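Local coordinates for four helix bundle protein (Bacteroides thetaiotaomicron VPI-5482, PDB 2RLD) that is of unknown function but binds calcium and belongs to the 23S rRNA-intervening sequence protein family of four-helix bundles, at residues F18-R21 / I22-Y26; Y26-L29 / V30-K34; L69-A72 / L73-N77; A51-R54 / E55-A59. All coordinates share one frame; numbering follows the deposited sequence.

Contact 1: F18-R21 / I22-Y26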
loop_
_atom_site.group_PDB
_atom_site.type_symbol
_atom_site.label_atom_id
_atom_site.label_comp_id
_atom_site.label_asym_id
_atom_site.label_seq_id
_atom_site.Cartn_x
_atom_site.Cartn_y
_atom_site.Cartn_z
ATOM N N PHE C 18 -18.917 12.894 8.542
ATOM C CA PHE C 18 -18.908 11.586 7.879
ATOM C C PHE C 18 -17.642 10.792 8.204
ATOM O O PHE C 18 -17.712 9.587 8.457
ATOM C CB PHE C 18 -19.035 11.743 6.368
ATOM C CG PHE C 18 -19.223 10.434 5.639
ATOM C CD1 PHE C 18 -20.421 9.743 5.733
ATOM C CD2 PHE C 18 -18.203 9.906 4.868
ATOM C CE1 PHE C 18 -20.617 8.563 5.058
ATOM C CE2 PHE C 18 -18.395 8.699 4.177
ATOM C CZ PHE C 18 -19.599 8.039 4.267
ATOM N N ALA C 19 -16.485 11.457 8.191
ATOM C CA ALA C 19 -15.221 10.835 8.556
ATOM C C ALA C 19 -15.362 10.171 9.933
ATOM O O ALA C 19 -14.909 9.041 10.153
ATOM C CB ALA C 19 -14.072 11.901 8.548
ATOM N N VAL C 20 -16.025 10.854 10.860
ATOM C CA VAL C 20 -16.181 10.320 12.209
ATOM C C VAL C 20 -17.071 9.030 12.173
ATOM O O VAL C 20 -16.770 8.012 12.815
ATOM C CB VAL C 20 -16.795 11.362 13.150
ATOM C CG1 VAL C 20 -17.220 10.695 14.471
ATOM C CG2 VAL C 20 -15.805 12.575 13.403
ATOM N N ARG C 21 -18.141 9.076 11.408
ATOM C CA ARG C 21 -18.986 7.909 11.245
ATOM C C ARG C 21 -18.180 6.758 10.622
ATOM O O ARG C 21 -18.335 5.599 11.020
ATOM C CB ARG C 21 -20.187 8.234 10.370
ATOM C CG ARG C 21 -21.142 9.259 10.997
ATOM C CD ARG C 21 -22.569 9.045 10.467
ATOM N NE ARG C 21 -23.182 7.820 10.975
ATOM C CZ ARG C 21 -24.314 7.298 10.497
ATOM N NH1 ARG C 21 -24.950 7.883 9.485
ATOM N NH2 ARG C 21 -24.792 6.173 11.006
ATOM N N ILE C 22 -17.320 7.074 9.651
ATOM C CA ILE C 22 -16.480 6.064 9.028
ATOM C C ILE C 22 -15.494 5.451 10.032
ATOM O O ILE C 22 -15.254 4.223 10.032
ATOM C CB ILE C 22 -15.799 6.631 7.765
ATOM C CG1 ILE C 22 -16.847 6.829 6.665
ATOM C CG2 ILE C 22 -14.622 5.705 7.317
ATOM C CD1 ILE C 22 -17.428 5.480 6.140
ATOM N N VAL C 23 -14.939 6.279 10.904
ATOM C CA VAL C 23 -14.095 5.748 11.982
ATOM C C VAL C 23 -14.875 4.778 12.861
ATOM O O VAL C 23 -14.384 3.692 13.220
ATOM C CB VAL C 23 -13.427 6.861 12.806
ATOM C CG1 VAL C 23 -12.748 6.330 14.051
ATOM C CG2 VAL C 23 -12.409 7.587 11.986
ATOM N N ASN C 24 -16.084 5.159 13.245
ATOM C CA ASN C 24 -16.918 4.247 14.045
ATOM C C ASN C 24 -17.256 2.940 13.333
ATOM O O ASN C 24 -17.254 1.852 13.954
ATOM C CB ASN C 24 -18.185 4.977 14.499
ATOM C CG ASN C 24 -17.914 6.003 15.588
ATOM O OD1 ASN C 24 -16.917 5.927 16.304
ATOM N ND2 ASN C 24 -18.828 6.964 15.729
ATOM N N LEU C 25 -17.542 3.020 12.033
ATOM C CA LEU C 25 -17.800 1.846 11.238
ATOM C C LEU C 25 -16.587 0.943 11.184
ATOM O O LEU C 25 -16.720 -0.276 11.217
ATOM C CB LEU C 25 -18.222 2.230 9.822
ATOM C CG LEU C 25 -18.511 1.055 8.883
ATOM C CD1 LEU C 25 -19.687 0.177 9.397
ATOM C CD2 LEU C 25 -18.767 1.570 7.447
ATOM N N TYR C 26 -15.415 1.539 11.035
ATOM C CA TYR C 26 -14.164 0.777 11.042
ATOM C C TYR C 26 -13.983 0.003 12.318
ATOM O O TYR C 26 -13.709 -1.212 12.297
ATOM C CB TYR C 26 -12.983 1.703 10.804
ATOM C CG TYR C 26 -11.665 0.992 10.836
ATOM C CD1 TYR C 26 -11.229 0.270 9.747
ATOM C CD2 TYR C 26 -10.871 1.028 11.964
ATOM C CE1 TYR C 26 -10.048 -0.402 9.769
ATOM C CE2 TYR C 26 -9.663 0.386 11.993
ATOM C CZ TYR C 26 -9.250 -0.331 10.905
ATOM O OH TYR C 26 -8.044 -0.997 10.915
#
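Phe-18 and Ile-22 pack against each other one turn apart in the middle of helix 7-32, a local, largely buried contact within one helix of a four-helix bundle. The ring of Phe-18 has CG anti to the backbone N (chi1 -172°), which lays it along the helix toward the following turn, where Ile-22 comes over one face. Ile-22 CG1 does the touching: it stands 3.9 Å from the centroid of the Phe-18 ring in a CH-pi contact and 3.5 Å from Phe-18 CE2. The terminal CD1 of Ile-22 continues across toward CZ of Phe-18, 3.8 Å away. Beneath this pair the backbone is regular alpha helix: Ile-22 N donates to Phe-18 O at 2.8 Å, and Val-23 N, Asn-24 N and Leu-25 N repeat the pattern to Ala-19 O, Val-20 O and Arg-21 O. On another side of the helix, CG2 of Val-23 rests 3.4 Å from Ala-19 O. The chain of Arg-21, bent at chi3, leaves for helix 94-116, bridging to Ser-99 and to Asp-103, which binds a second calcium ion in a structure of this protein, though none is bound there in this chain. Phe-18 also meets Ile-100 and Ile-107 of helix 94-116, Ile-49 of helix 38-57 and Thr-79 of helix 62-88, whereas Ala-19, Val-20 and Val-23 face a second subunit.

Contact 2: Y26-L29 / V30-K34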
loop_
_atom_site.group_PDB
_atom_site.type_symbol
_atom_site.label_atom_id
_atom_site.label_comp_id
_atom_site.label_asym_id
_atom_site.label_seq_id
_atom_site.Cartn_x
_atom_site.Cartn_y
_atom_site.Cartn_z
ATOM N N TYR C 26 -15.415 1.539 11.035
ATOM C CA TYR C 26 -14.164 0.777 11.042
ATOM C C TYR C 26 -13.983 0.003 12.318
ATOM O O TYR C 26 -13.709 -1.212 12.297
ATOM C CB TYR C 26 -12.983 1.703 10.804
ATOM C CG TYR C 26 -11.665 0.992 10.836
ATOM C CD1 TYR C 26 -11.229 0.270 9.747
ATOM C CD2 TYR C 26 -10.871 1.028 11.964
ATOM C CE1 TYR C 26 -10.048 -0.402 9.769
ATOM C CE2 TYR C 26 -9.663 0.386 11.993
ATOM C CZ TYR C 26 -9.250 -0.331 10.905
ATOM O OH TYR C 26 -8.044 -0.997 10.915
ATOM N N LYS C 27 -14.181 0.674 13.445
ATOM C CA LYS C 27 -14.119 -0.005 14.750
ATOM C C LYS C 27 -15.094 -1.176 14.858
ATOM O O LYS C 27 -14.731 -2.254 15.322
ATOM C CB LYS C 27 -14.390 1.000 15.871
ATOM C CG LYS C 27 -13.328 2.042 16.036
ATOM C CD LYS C 27 -13.794 3.130 16.990
ATOM C CE LYS C 27 -13.735 2.717 18.413
ATOM N NZ LYS C 27 -14.398 3.736 19.340
ATOM N N PHE C 28 -16.337 -0.948 14.420
ATOM C CA PHE C 28 -17.361 -1.982 14.390
ATOM C C PHE C 28 -16.904 -3.180 13.586
ATOM O O PHE C 28 -16.953 -4.309 14.083
ATOM C CB PHE C 28 -18.651 -1.414 13.810
ATOM C CG PHE C 28 -19.716 -2.444 13.576
ATOM C CD1 PHE C 28 -20.501 -2.910 14.631
ATOM C CD2 PHE C 28 -19.953 -2.926 12.317
ATOM C CE1 PHE C 28 -21.496 -3.870 14.427
ATOM C CE2 PHE C 28 -20.967 -3.897 12.107
ATOM C CZ PHE C 28 -21.737 -4.345 13.178
ATOM N N LEU C 29 -16.419 -2.929 12.365
ATOM C CA LEU C 29 -16.036 -4.005 11.467
ATOM C C LEU C 29 -14.870 -4.798 12.034
ATOM O O LEU C 29 -14.895 -6.025 12.044
ATOM C CB LEU C 29 -15.698 -3.474 10.077
ATOM C CG LEU C 29 -16.877 -2.935 9.270
ATOM C CD1 LEU C 29 -16.340 -2.204 8.044
ATOM C CD2 LEU C 29 -17.838 -4.083 8.943
ATOM N N VAL C 30 -13.857 -4.099 12.530
ATOM C CA VAL C 30 -12.678 -4.790 13.036
ATOM C C VAL C 30 -12.963 -5.499 14.363
ATOM O O VAL C 30 -12.658 -6.679 14.507
ATOM C CB VAL C 30 -11.463 -3.801 13.163
ATOM C CG1 VAL C 30 -10.327 -4.492 13.848
ATOM C CG2 VAL C 30 -11.068 -3.260 11.746
ATOM N N ASN C 31 -13.531 -4.777 15.319
ATOM C CA ASN C 31 -13.658 -5.280 16.696
ATOM C C ASN C 31 -14.806 -6.262 16.876
ATOM O O ASN C 31 -14.653 -7.288 17.575
ATOM C CB ASN C 31 -13.817 -4.135 17.694
ATOM C CG ASN C 31 -12.593 -3.252 17.761
ATOM O OD1 ASN C 31 -11.466 -3.727 17.658
ATOM N ND2 ASN C 31 -12.813 -1.961 17.921
ATOM N N GLU C 32 -15.926 -5.989 16.212
ATOM C CA GLU C 32 -17.107 -6.823 16.353
ATOM C C GLU C 32 -17.226 -7.867 15.238
ATOM O O GLU C 32 -17.507 -9.036 15.516
ATOM C CB GLU C 32 -18.349 -5.937 16.462
ATOM C CG GLU C 32 -18.157 -4.822 17.483
ATOM C CD GLU C 32 -19.404 -4.027 17.744
ATOM O OE1 GLU C 32 -20.494 -4.634 17.828
ATOM O OE2 GLU C 32 -19.288 -2.792 17.874
ATOM N N GLN C 33 -16.992 -7.464 13.993
ATOM C CA GLN C 33 -17.139 -8.390 12.873
ATOM C C GLN C 33 -15.837 -9.104 12.486
ATOM O O GLN C 33 -15.876 -10.011 11.662
ATOM C CB GLN C 33 -17.737 -7.705 11.642
ATOM C CG GLN C 33 -19.016 -6.949 11.875
ATOM C CD GLN C 33 -20.214 -7.860 12.128
ATOM O OE1 GLN C 33 -20.205 -8.657 13.055
ATOM N NE2 GLN C 33 -21.251 -7.740 11.301
ATOM N N LYS C 34 -14.715 -8.728 13.099
ATOM C CA LYS C 34 -13.408 -9.320 12.784
ATOM C C LYS C 34 -13.103 -9.276 11.280
ATOM O O LYS C 34 -12.555 -10.222 10.732
ATOM C CB LYS C 34 -13.313 -10.757 13.311
ATOM C CG LYS C 34 -13.789 -10.903 14.738
ATOM C CD LYS C 34 -13.100 -9.956 15.679
ATOM C CE LYS C 34 -13.397 -10.317 17.136
ATOM N NZ LYS C 34 -12.897 -9.254 18.040
#
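Val-30, Phe-28 and Leu-29 carry the contact in the last turns of helix 7-32 of the four-helix bundle, where alpha-helical bonding gives way to a wider pi-type turn. Val-30 uses one branch: CG2 sits over a face of the Tyr-26 ring, 3.7 Å from its centroid and 3.5 Å from Tyr-26 CZ, a CH-pi contact displaced toward the ring's rim. With CG1 opposite the backbone N (chi1 173°), CG2 is left beside that N and turned back toward the preceding turn. Phe-28 meets Gln-33 through CG and its amide, and Glu-32 through its carboxylate. Gln-33 CG approaches the ring obliquely, 3.6 Å from Phe-28 CE2, while the Gln-33 amide plane is inclined 48° to the ring and its NE2 bonds to Tyr-91 O in a nearby loop. Glu-32, in the given one of two conformers, brings OE2 to the edge of the Phe-28 ring, near its plane, 3.5 Å from Phe-28 CD1, with the carboxylate turned 71° from the ring. Leu-29 turns its side chain toward Ser-39 of helix 38-57 and Tyr-91, and Gln-33 CB lies 3.3 Å from Leu-29 O. The change of helical type shows at Phe-28 O, which accepts from both Glu-32 N and Gln-33 N, the latter at 3.2 Å. Lys-34 then leaves the helix with positive phi, its NZ 2.7 Å from Asn-31 O in a hydrogen bond.

Contact 3: L69-A72 / L73-N77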
loop_
_atom_site.group_PDB
_atom_site.type_symbol
_atom_site.label_atom_id
_atom_site.label_comp_id
_atom_site.label_asym_id
_atom_site.label_seq_id
_atom_site.Cartn_x
_atom_site.Cartn_y
_atom_site.Cartn_z
ATOM N N LEU C 69 -12.030 18.841 -5.499
ATOM C CA LEU C 69 -13.392 18.398 -5.216
ATOM C C LEU C 69 -13.738 17.141 -6.014
ATOM O O LEU C 69 -14.481 16.271 -5.540
ATOM C CB LEU C 69 -14.400 19.500 -5.497
ATOM C CG LEU C 69 -14.393 20.729 -4.578
ATOM C CD1 LEU C 69 -15.630 21.571 -4.853
ATOM C CD2 LEU C 69 -14.321 20.318 -3.110
ATOM N N ASN C 70 -13.205 17.038 -7.226
ATOM C CA ASN C 70 -13.426 15.846 -8.037
ATOM C C ASN C 70 -12.776 14.622 -7.424
ATOM O O ASN C 70 -13.339 13.523 -7.502
ATOM C CB ASN C 70 -12.887 16.048 -9.446
ATOM C CG ASN C 70 -13.294 14.914 -10.399
ATOM O OD1 ASN C 70 -12.448 14.136 -10.844
ATOM N ND2 ASN C 70 -14.595 14.830 -10.722
ATOM N N ILE C 71 -11.602 14.799 -6.809
ATOM C CA ILE C 71 -10.987 13.697 -6.045
ATOM C C ILE C 71 -11.841 13.333 -4.812
ATOM O O ILE C 71 -12.033 12.146 -4.522
ATOM C CB ILE C 71 -9.552 14.013 -5.586
ATOM C CG1 ILE C 71 -8.643 14.323 -6.779
ATOM C CG2 ILE C 71 -8.952 12.816 -4.799
ATOM C CD1 ILE C 71 -7.278 14.880 -6.353
ATOM N N ALA C 72 -12.407 14.331 -4.129
ATOM C CA ALA C 72 -13.363 14.061 -3.023
ATOM C C ALA C 72 -14.559 13.233 -3.511
ATOM O O ALA C 72 -14.985 12.270 -2.867
ATOM C CB ALA C 72 -13.860 15.380 -2.404
ATOM N N LEU C 73 -15.081 13.605 -4.684
ATOM C CA LEU C 73 -16.193 12.868 -5.269
ATOM C C LEU C 73 -15.822 11.405 -5.594
ATOM O O LEU C 73 -16.634 10.484 -5.438
ATOM C CB LEU C 73 -16.653 13.575 -6.536
ATOM C CG LEU C 73 -17.838 12.954 -7.256
ATOM C CD1 LEU C 73 -19.012 12.751 -6.293
ATOM C CD2 LEU C 73 -18.207 13.838 -8.444
ATOM N N LYS C 74 -14.594 11.213 -6.060
ATOM C CA LYS C 74 -14.085 9.882 -6.357
ATOM C C LYS C 74 -14.101 9.037 -5.107
ATOM O O LYS C 74 -14.513 7.856 -5.109
ATOM C CB LYS C 74 -12.654 9.975 -6.854
ATOM C CG LYS C 74 -12.013 8.633 -7.201
ATOM C CD LYS C 74 -10.632 8.827 -7.829
ATOM C CE LYS C 74 -9.559 9.269 -6.796
ATOM N NZ LYS C 74 -9.108 8.100 -5.978
ATOM N N GLU C 75 -13.610 9.645 -4.044
ATOM C CA GLU C 75 -13.512 8.962 -2.743
ATOM C C GLU C 75 -14.910 8.640 -2.186
ATOM O O GLU C 75 -15.144 7.559 -1.634
ATOM C CB GLU C 75 -12.683 9.805 -1.773
ATOM C CG GLU C 75 -11.209 10.000 -2.164
ATOM C CD GLU C 75 -10.347 8.737 -2.091
ATOM O OE1 GLU C 75 -10.859 7.624 -1.854
ATOM O OE2 GLU C 75 -9.113 8.884 -2.248
ATOM N N ALA C 76 -15.856 9.550 -2.366
ATOM C CA ALA C 76 -17.264 9.302 -2.002
ATOM C C ALA C 76 -17.827 8.103 -2.773
ATOM O O ALA C 76 -18.483 7.228 -2.189
ATOM C CB ALA C 76 -18.102 10.550 -2.261
ATOM N N ASN C 77 -17.534 8.042 -4.066
ATOM C CA ASN C 77 -18.006 6.935 -4.870
ATOM C C ASN C 77 -17.365 5.622 -4.500
ATOM O O ASN C 77 -18.066 4.602 -4.417
ATOM C CB ASN C 77 -17.841 7.224 -6.344
ATOM C CG ASN C 77 -19.001 7.989 -6.879
ATOM O OD1 ASN C 77 -20.048 7.399 -7.163
ATOM N ND2 ASN C 77 -18.856 9.304 -6.989
#
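Lys-74 lies alongside Ile-71, one turn back on helix 62-88, and both side chains point the same way. At its root, CB of Lys-74 sits 3.2 Å from Ile-71 O. A chi1 of -180° sends CG away from the backbone N, and the chain runs out from the helix through CD before bending at its last two torsions. The first bend brings Lys-74 CE to 4.1 Å from CG2 of Ile-71, a loose apolar touch. NZ, at the tip, forms a salt bridge with Glu-55 of a third subunit; Glu-75 OE2 is a long second partner, 3.8 Å from Lys-74 NZ. In this way one turn of a helix in the four-helix bundle takes part in subunit association, with Asn-70 and Leu-73 packing on Gln-58 of the same neighbouring subunit. The backbone below is alpha-helical, Lys-74 N bonding to Asn-70 O at 3.0 Å and Glu-75 N to Ile-71 O. CG of Glu-75 folds back over the helix to 3.3 Å from Ile-71 O. Leu-73 O accepts from Asn-77 N, one turn further on; in the given one of two conformers Asn-77 ND2 also reaches it, from the opposite face of the carbonyl plane, a less certain second bond.

Contact 4: A51-R54 / E55-A59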
loop_
_atom_site.group_PDB
_atom_site.type_symbol
_atom_site.label_atom_id
_atom_site.label_comp_id
_atom_site.label_asym_id
_atom_site.label_seq_id
_atom_site.Cartn_x
_atom_site.Cartn_y
_atom_site.Cartn_z
ATOM N N ALA C 51 -10.554 15.069 3.632
ATOM C CA ALA C 51 -9.181 15.497 3.450
ATOM C C ALA C 51 -8.999 16.242 2.098
ATOM O O ALA C 51 -8.305 17.249 2.016
ATOM C CB ALA C 51 -8.226 14.304 3.553
ATOM N N ASN C 52 -9.620 15.746 1.051
ATOM C CA ASN C 52 -9.532 16.411 -0.234
ATOM C C ASN C 52 -10.318 17.692 -0.283
ATOM O O ASN C 52 -9.901 18.643 -0.962
ATOM C CB ASN C 52 -9.979 15.475 -1.355
ATOM C CG ASN C 52 -8.886 14.511 -1.730
ATOM O OD1 ASN C 52 -7.966 14.892 -2.468
ATOM N ND2 ASN C 52 -8.957 13.271 -1.223
ATOM N N ILE C 53 -11.448 17.741 0.429
ATOM C CA ILE C 53 -12.225 18.979 0.502
ATOM C C ILE C 53 -11.363 20.038 1.180
ATOM O O ILE C 53 -11.322 21.190 0.743
ATOM C CB ILE C 53 -13.572 18.786 1.235
ATOM C CG1 ILE C 53 -14.477 17.853 0.401
ATOM C CG2 ILE C 53 -14.251 20.137 1.438
ATOM C CD1 ILE C 53 -15.739 17.314 1.108
ATOM N N ARG C 54 -10.645 19.633 2.223
ATOM C CA ARG C 54 -9.693 20.519 2.890
ATOM C C ARG C 54 -8.578 21.000 1.951
ATOM O O ARG C 54 -8.159 22.177 2.030
ATOM C CB ARG C 54 -9.093 19.847 4.132
ATOM C CG ARG C 54 -8.306 20.806 5.021
ATOM C CD ARG C 54 -7.721 20.128 6.251
ATOM N NE ARG C 54 -7.363 21.114 7.251
ATOM C CZ ARG C 54 -6.223 21.791 7.297
ATOM N NH1 ARG C 54 -5.268 21.578 6.410
ATOM N NH2 ARG C 54 -6.038 22.678 8.262
ATOM N N GLU C 55 -8.078 20.124 1.079
ATOM C CA GLU C 55 -7.094 20.565 0.081
ATOM C C GLU C 55 -7.735 21.555 -0.870
ATOM O O GLU C 55 -7.111 22.569 -1.215
ATOM C CB GLU C 55 -6.513 19.399 -0.722
ATOM C CG GLU C 55 -5.456 18.605 0.022
ATOM C CD GLU C 55 -4.635 17.681 -0.885
ATOM O OE1 GLU C 55 -4.754 17.778 -2.135
ATOM O OE2 GLU C 55 -3.849 16.858 -0.341
ATOM N N ALA C 56 -8.970 21.265 -1.302
ATOM C CA ALA C 56 -9.711 22.158 -2.215
ATOM C C ALA C 56 -9.789 23.576 -1.669
ATOM O O ALA C 56 -9.552 24.560 -2.396
ATOM C CB ALA C 56 -11.118 21.623 -2.482
ATOM N N GLU C 57 -10.096 23.687 -0.385
ATOM C CA GLU C 57 -10.277 25.004 0.248
ATOM C C GLU C 57 -8.979 25.827 0.207
ATOM O O GLU C 57 -9.011 27.058 0.283
ATOM C CB GLU C 57 -10.759 24.852 1.697
ATOM C CG GLU C 57 -12.117 24.118 1.870
ATOM C CD GLU C 57 -13.363 25.017 1.885
ATOM O OE1 GLU C 57 -13.244 26.259 1.965
ATOM O OE2 GLU C 57 -14.484 24.466 1.840
ATOM N N GLN C 58 -7.849 25.139 0.060
ATOM C CA GLN C 58 -6.533 25.766 0.018
ATOM C C GLN C 58 -6.009 26.006 -1.389
ATOM O O GLN C 58 -4.874 26.465 -1.553
ATOM C CB GLN C 58 -5.546 24.906 0.799
ATOM C CG GLN C 58 -5.791 24.959 2.304
ATOM C CD GLN C 58 -4.944 23.968 3.063
ATOM O OE1 GLN C 58 -5.197 22.779 3.022
ATOM N NE2 GLN C 58 -3.931 24.461 3.761
ATOM N N ALA C 59 -6.834 25.714 -2.394
ATOM C CA ALA C 59 -6.435 25.827 -3.801
ATOM C C ALA C 59 -6.010 27.236 -4.154
ATOM O O ALA C 59 -6.614 28.205 -3.684
ATOM C CB ALA C 59 -7.572 25.405 -4.714
#
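Ala-51 opens the contact near the C-terminal end of helix 38-57 by accepting a hydrogen bond from Glu-55 N at its O, 3.0 Å away, while CG of Glu-55 reaches to 3.7 Å from the same oxygen. Asn-52 accepts from Ala-56 N in the same manner, at 2.8 Å to its O; its own side-chain ND2 turns back to bond with Ser-48 O. Ile-53, next in line, takes Glu-57 N onto its O, and CG of Glu-57 tucks in 3.2 Å from that oxygen. The Ile-53 side chain packs inward on Val-11 and Ser-15 of helix 7-32, as expected of an apolar position in a four-helix bundle, while Glu-57 lies beside Asp-8, one of the residues that bind calcium. Arg-54 closes the segment with a long side chain, extended from CG to NE, which carries its guanidinium out to a second subunit. Gln-58 OE1 approaches this group obliquely, 3.6 Å from Arg-54 NH1, with the amide and guanidinium planes 81° apart. The polar ends of both residues are engaged across the subunit boundary: Arg-54 forms salt bridges with Glu-84 and Glu-80 of the second subunit, and Gln-58 NE2 donates to Asn-77 OD1 of that subunit. The helix gives out here, Gln-58 N bonding three residues back to Glu-55 O at 3.0 Å.

Contacts 1 and 2 are consecutive on helix 7-32, share Tyr-26 and have centres about 11 Å apart; contact 4 on helix 38-57 and then contact 3 on helix 62-88 follow along the chain. The latter two touch, with centres about 12 Å apart: Leu-69 CD2 lies 3.5 Å from Ala-56 CB where their helices pack. Contact 2, at the far end of the bundle, is about 30 Å from contact 4, centre to centre. Contacts 1, 2 and 4 reach a second subunit, contact 3 a third, and residues of 54-58 and 74-77 recur as partners across these interfaces, so the same helices build both the bundle and its five-chain assembly.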